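Local coordinates for protein eukaryotic translation initiation factor 4 gamma 5 (Trypanosoma cruzi, PDB 6OZU) that probably takes part in assembling the translation initiation machinery through its helical MIF4G domain, the scaffold that in eIF4G relatives binds the helicase eIF4A, at residues A[6-11]-A[47-52]. Sequence-based numbering, arbitrary orientation.
Sequences KLHNEV and IQVIFN
Val-11 and Val-49 face each other between helices 6-17 and 40-53, whose short segments run roughly parallel at 31° with their axes 10.2 Å apart. The apolar part of the contact rests on one methyl, Val-11 CG1, which lies 4.1 Å from Val-49 CG1 and 4.0 Å from Ile-50 CG1, so that it reaches two neighbouring residues of the other helix. Beta-branched residues suit this place because they are stiff: the valines offer methyls carried directly on CB, Ile-50 its CG1 methylene, with the CD1 end just beyond. Ile-50 also packs on Tyr-66 and Val-70 of helix 63-76, tying the pair to the next helix.

The second kind of contact is made by His-8. With CG anti to the backbone N (chi1 174°), its imidazole swings across to Val-49. Val-49 CG2 meets the ND1-CE1 side of the ring obliquely, coming within 3.3 Å of His-8 CE1, a tight approach. ND1 also hydrogen-bonds to Asp-45 OD2, one turn before Val-49. That carboxylate probably fixes the ring's rotation and may favour its protonated form. Two helices of the MIF4G fold are thus joined by buried aliphatic packing and by a polar anchor at the more exposed margin.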
ATOM      1  N   LYS A   6      18.427  14.513 -15.580  1.00115.63           N
ATOM      2  CA  LYS A   6      18.611  13.411 -16.533  1.00114.50           C
ATOM      3  C   LYS A   6      18.063  12.077 -15.987  1.00112.26           C
ATOM      4  O   LYS A   6      17.236  11.439 -16.656  1.00111.62           O
ATOM      5  CB  LYS A   6      20.095  13.284 -16.929  1.00119.33           C
ATOM      6  N   LEU A   7      18.483  11.692 -14.752  1.00103.18           N
ATOM      7  CA  LEU A   7      18.041  10.464 -14.078  1.00 98.68           C
ATOM      8  C   LEU A   7      16.527  10.450 -13.785  1.00 99.99           C
ATOM      9  O   LEU A   7      15.919   9.378 -13.810  1.00 98.12           O
ATOM     10  CB  LEU A   7      18.855  10.224 -12.800  1.00 97.21           C
ATOM     11  CG  LEU A   7      18.655   8.904 -12.050  1.00 97.08           C
ATOM     12  CD1 LEU A   7      19.365   7.754 -12.750  1.00 97.00           C
ATOM     13  CD2 LEU A   7      19.129   9.033 -10.636  1.00 96.38           C
ATOM     14  N   HIS A   8      15.929  11.637 -13.537  1.00 96.31           N
ATOM     15  CA  HIS A   8      14.498  11.825 -13.262  1.00 93.78           C
ATOM     16  C   HIS A   8      13.636  11.376 -14.448  1.00 94.83           C
ATOM     17  O   HIS A   8      12.709  10.579 -14.273  1.00 91.49           O
ATOM     18  CB  HIS A   8      14.224  13.307 -12.912  1.00 95.78           C
ATOM     19  CG  HIS A   8      12.776  13.664 -12.743  1.00 98.01           C
ATOM     20  ND1 HIS A   8      12.162  13.631 -11.508  1.00 98.00           N
ATOM     21  CD2 HIS A   8      11.875  14.084 -13.664  1.00100.65           C
ATOM     22  CE1 HIS A   8      10.910  14.011 -11.715  1.00 96.73           C
ATOM     23  NE2 HIS A   8      10.685  14.279 -12.999  1.00 98.47           N
ATOM     24  N   ASN A   9      13.945  11.906 -15.645  1.00 93.28           N
ATOM     25  CA  ASN A   9      13.207  11.653 -16.887  1.00 92.91           C
ATOM     26  C   ASN A   9      13.315  10.206 -17.370  1.00 94.98           C
ATOM     27  O   ASN A   9      12.328   9.666 -17.878  1.00 93.50           O
ATOM     28  CB  ASN A   9      13.638  12.644 -17.985  1.00 94.57           C
ATOM     29  CG  ASN A   9      13.508  14.113 -17.625  1.00106.94           C
ATOM     30  OD1 ASN A   9      12.513  14.563 -17.060  1.00 98.84           O
ATOM     31  ND2 ASN A   9      14.511  14.902 -17.964  1.00102.84           N
ATOM     32  N   GLU A  10      14.505   9.581 -17.202  1.00 91.54           N
ATOM     33  CA  GLU A  10      14.776   8.195 -17.602  1.00 90.89           C
ATOM     34  C   GLU A  10      13.896   7.198 -16.835  1.00 91.40           C
ATOM     35  O   GLU A  10      13.376   6.246 -17.432  1.00 91.25           O
ATOM     36  CB  GLU A  10      16.268   7.864 -17.471  1.00 93.75           C
ATOM     37  CG  GLU A  10      17.110   8.412 -18.612  1.00110.43           C
ATOM     38  CD  GLU A  10      18.610   8.185 -18.529  1.00143.85           C
ATOM     39  OE1 GLU A  10      19.176   8.315 -17.420  1.00143.53           O
ATOM     40  OE2 GLU A  10      19.226   7.907 -19.584  1.00142.01           O
ATOM     41  N   VAL A  11      13.680   7.455 -15.526  1.00 84.70           N
ATOM     42  CA  VAL A  11      12.806   6.646 -14.669  1.00 80.91           C
ATOM     43  C   VAL A  11      11.371   6.834 -15.157  1.00 83.26           C
ATOM     44  O   VAL A  11      10.653   5.843 -15.311  1.00 81.22           O
ATOM     45  CB  VAL A  11      12.984   6.975 -13.162  1.00 82.68           C
ATOM     46  CG1 VAL A  11      11.892   6.334 -12.291  1.00 79.42           C
ATOM     47  CG2 VAL A  11      14.375   6.560 -12.687  1.00 83.23           C
ATOM     48  N   ILE A  47      12.675   7.440  -5.989  1.00 60.33           N
ATOM     49  CA  ILE A  47      11.698   6.800  -5.109  1.00 56.14           C
ATOM     50  C   ILE A  47      10.434   7.666  -5.035  1.00 59.26           C
ATOM     51  O   ILE A  47       9.347   7.113  -5.164  1.00 56.15           O
ATOM     52  CB  ILE A  47      12.318   6.402  -3.728  1.00 56.59           C
ATOM     53  CG1 ILE A  47      13.554   5.490  -3.902  1.00 55.76           C
ATOM     54  CG2 ILE A  47      11.291   5.772  -2.771  1.00 54.72           C
ATOM     55  CD1 ILE A  47      13.374   4.220  -4.763  1.00 56.23           C
ATOM     56  N   GLN A  48      10.590   9.013  -4.928  1.00 58.52           N
ATOM     57  CA  GLN A  48       9.496   9.993  -4.884  1.00 59.09           C
ATOM     58  C   GLN A  48       8.653   9.918  -6.174  1.00 64.71           C
ATOM     59  O   GLN A  48       7.428   9.892  -6.096  1.00 65.26           O
ATOM     60  CB  GLN A  48      10.060  11.417  -4.655  1.00 62.78           C
ATOM     61  CG  GLN A  48       9.010  12.536  -4.547  1.00 85.86           C
ATOM     62  CD  GLN A  48       8.739  12.999  -3.127  1.00110.44           C
ATOM     63  OE1 GLN A  48       9.655  13.309  -2.352  1.00105.92           O
ATOM     64  NE2 GLN A  48       7.463  13.082  -2.762  1.00107.99           N
ATOM     65  N   VAL A  49       9.314   9.830  -7.343  1.00 62.31           N
ATOM     66  CA  VAL A  49       8.687   9.735  -8.667  1.00 62.24           C
ATOM     67  C   VAL A  49       7.796   8.496  -8.778  1.00 66.21           C
ATOM     68  O   VAL A  49       6.626   8.619  -9.150  1.00 67.48           O
ATOM     69  CB  VAL A  49       9.750   9.837  -9.809  1.00 67.22           C
ATOM     70  CG1 VAL A  49       9.228   9.288 -11.142  1.00 67.69           C
ATOM     71  CG2 VAL A  49      10.210  11.268  -9.976  1.00 68.09           C
ATOM     72  N   ILE A  50       8.343   7.314  -8.446  1.00 60.82           N
ATOM     73  CA  ILE A  50       7.600   6.055  -8.513  1.00 58.52           C
ATOM     74  C   ILE A  50       6.404   6.089  -7.537  1.00 61.73           C
ATOM     75  O   ILE A  50       5.293   5.717  -7.930  1.00 62.08           O
ATOM     76  CB  ILE A  50       8.541   4.826  -8.295  1.00 61.35           C
ATOM     77  CG1 ILE A  50       9.714   4.818  -9.324  1.00 62.08           C
ATOM     78  CG2 ILE A  50       7.744   3.507  -8.323  1.00 61.09           C
ATOM     79  CD1 ILE A  50      10.875   3.924  -9.016  1.00 57.76           C
ATOM     80  N   PHE A  51       6.620   6.585  -6.292  1.00 55.99           N
ATOM     81  CA  PHE A  51       5.577   6.677  -5.267  1.00 52.90           C
ATOM     82  C   PHE A  51       4.422   7.648  -5.644  1.00 58.46           C
ATOM     83  O   PHE A  51       3.268   7.353  -5.321  1.00 56.41           O
ATOM     84  CB  PHE A  51       6.176   6.990  -3.895  1.00 53.28           C
ATOM     85  CG  PHE A  51       6.561   5.765  -3.086  1.00 52.67           C
ATOM     86  CD1 PHE A  51       7.518   4.870  -3.555  1.00 55.12           C
ATOM     87  CD2 PHE A  51       6.001   5.536  -1.835  1.00 52.22           C
ATOM     88  CE1 PHE A  51       7.861   3.738  -2.813  1.00 54.51           C
ATOM     89  CE2 PHE A  51       6.368   4.417  -1.080  1.00 53.71           C
ATOM     90  CZ  PHE A  51       7.294   3.528  -1.574  1.00 51.73           C
ATOM     91  N   ASN A  52       4.725   8.754  -6.375  1.00 58.05           N
ATOM     92  CA  ASN A  52       3.700   9.701  -6.838  1.00 58.52           C
ATOM     93  C   ASN A  52       2.873   9.129  -8.001  1.00 62.33           C
ATOM     94  O   ASN A  52       1.635   9.206  -7.983  1.00 60.06           O
ATOM     95  CB  ASN A  52       4.302  11.056  -7.185  1.00 62.82           C
ATOM     96  CG  ASN A  52       4.703  11.896  -5.991  1.00 87.09           C
ATOM     97  OD1 ASN A  52       4.324  11.627  -4.840  1.00 84.41           O
ATOM     98  ND2 ASN A  52       5.470  12.952  -6.241  1.00 79.12           N
TER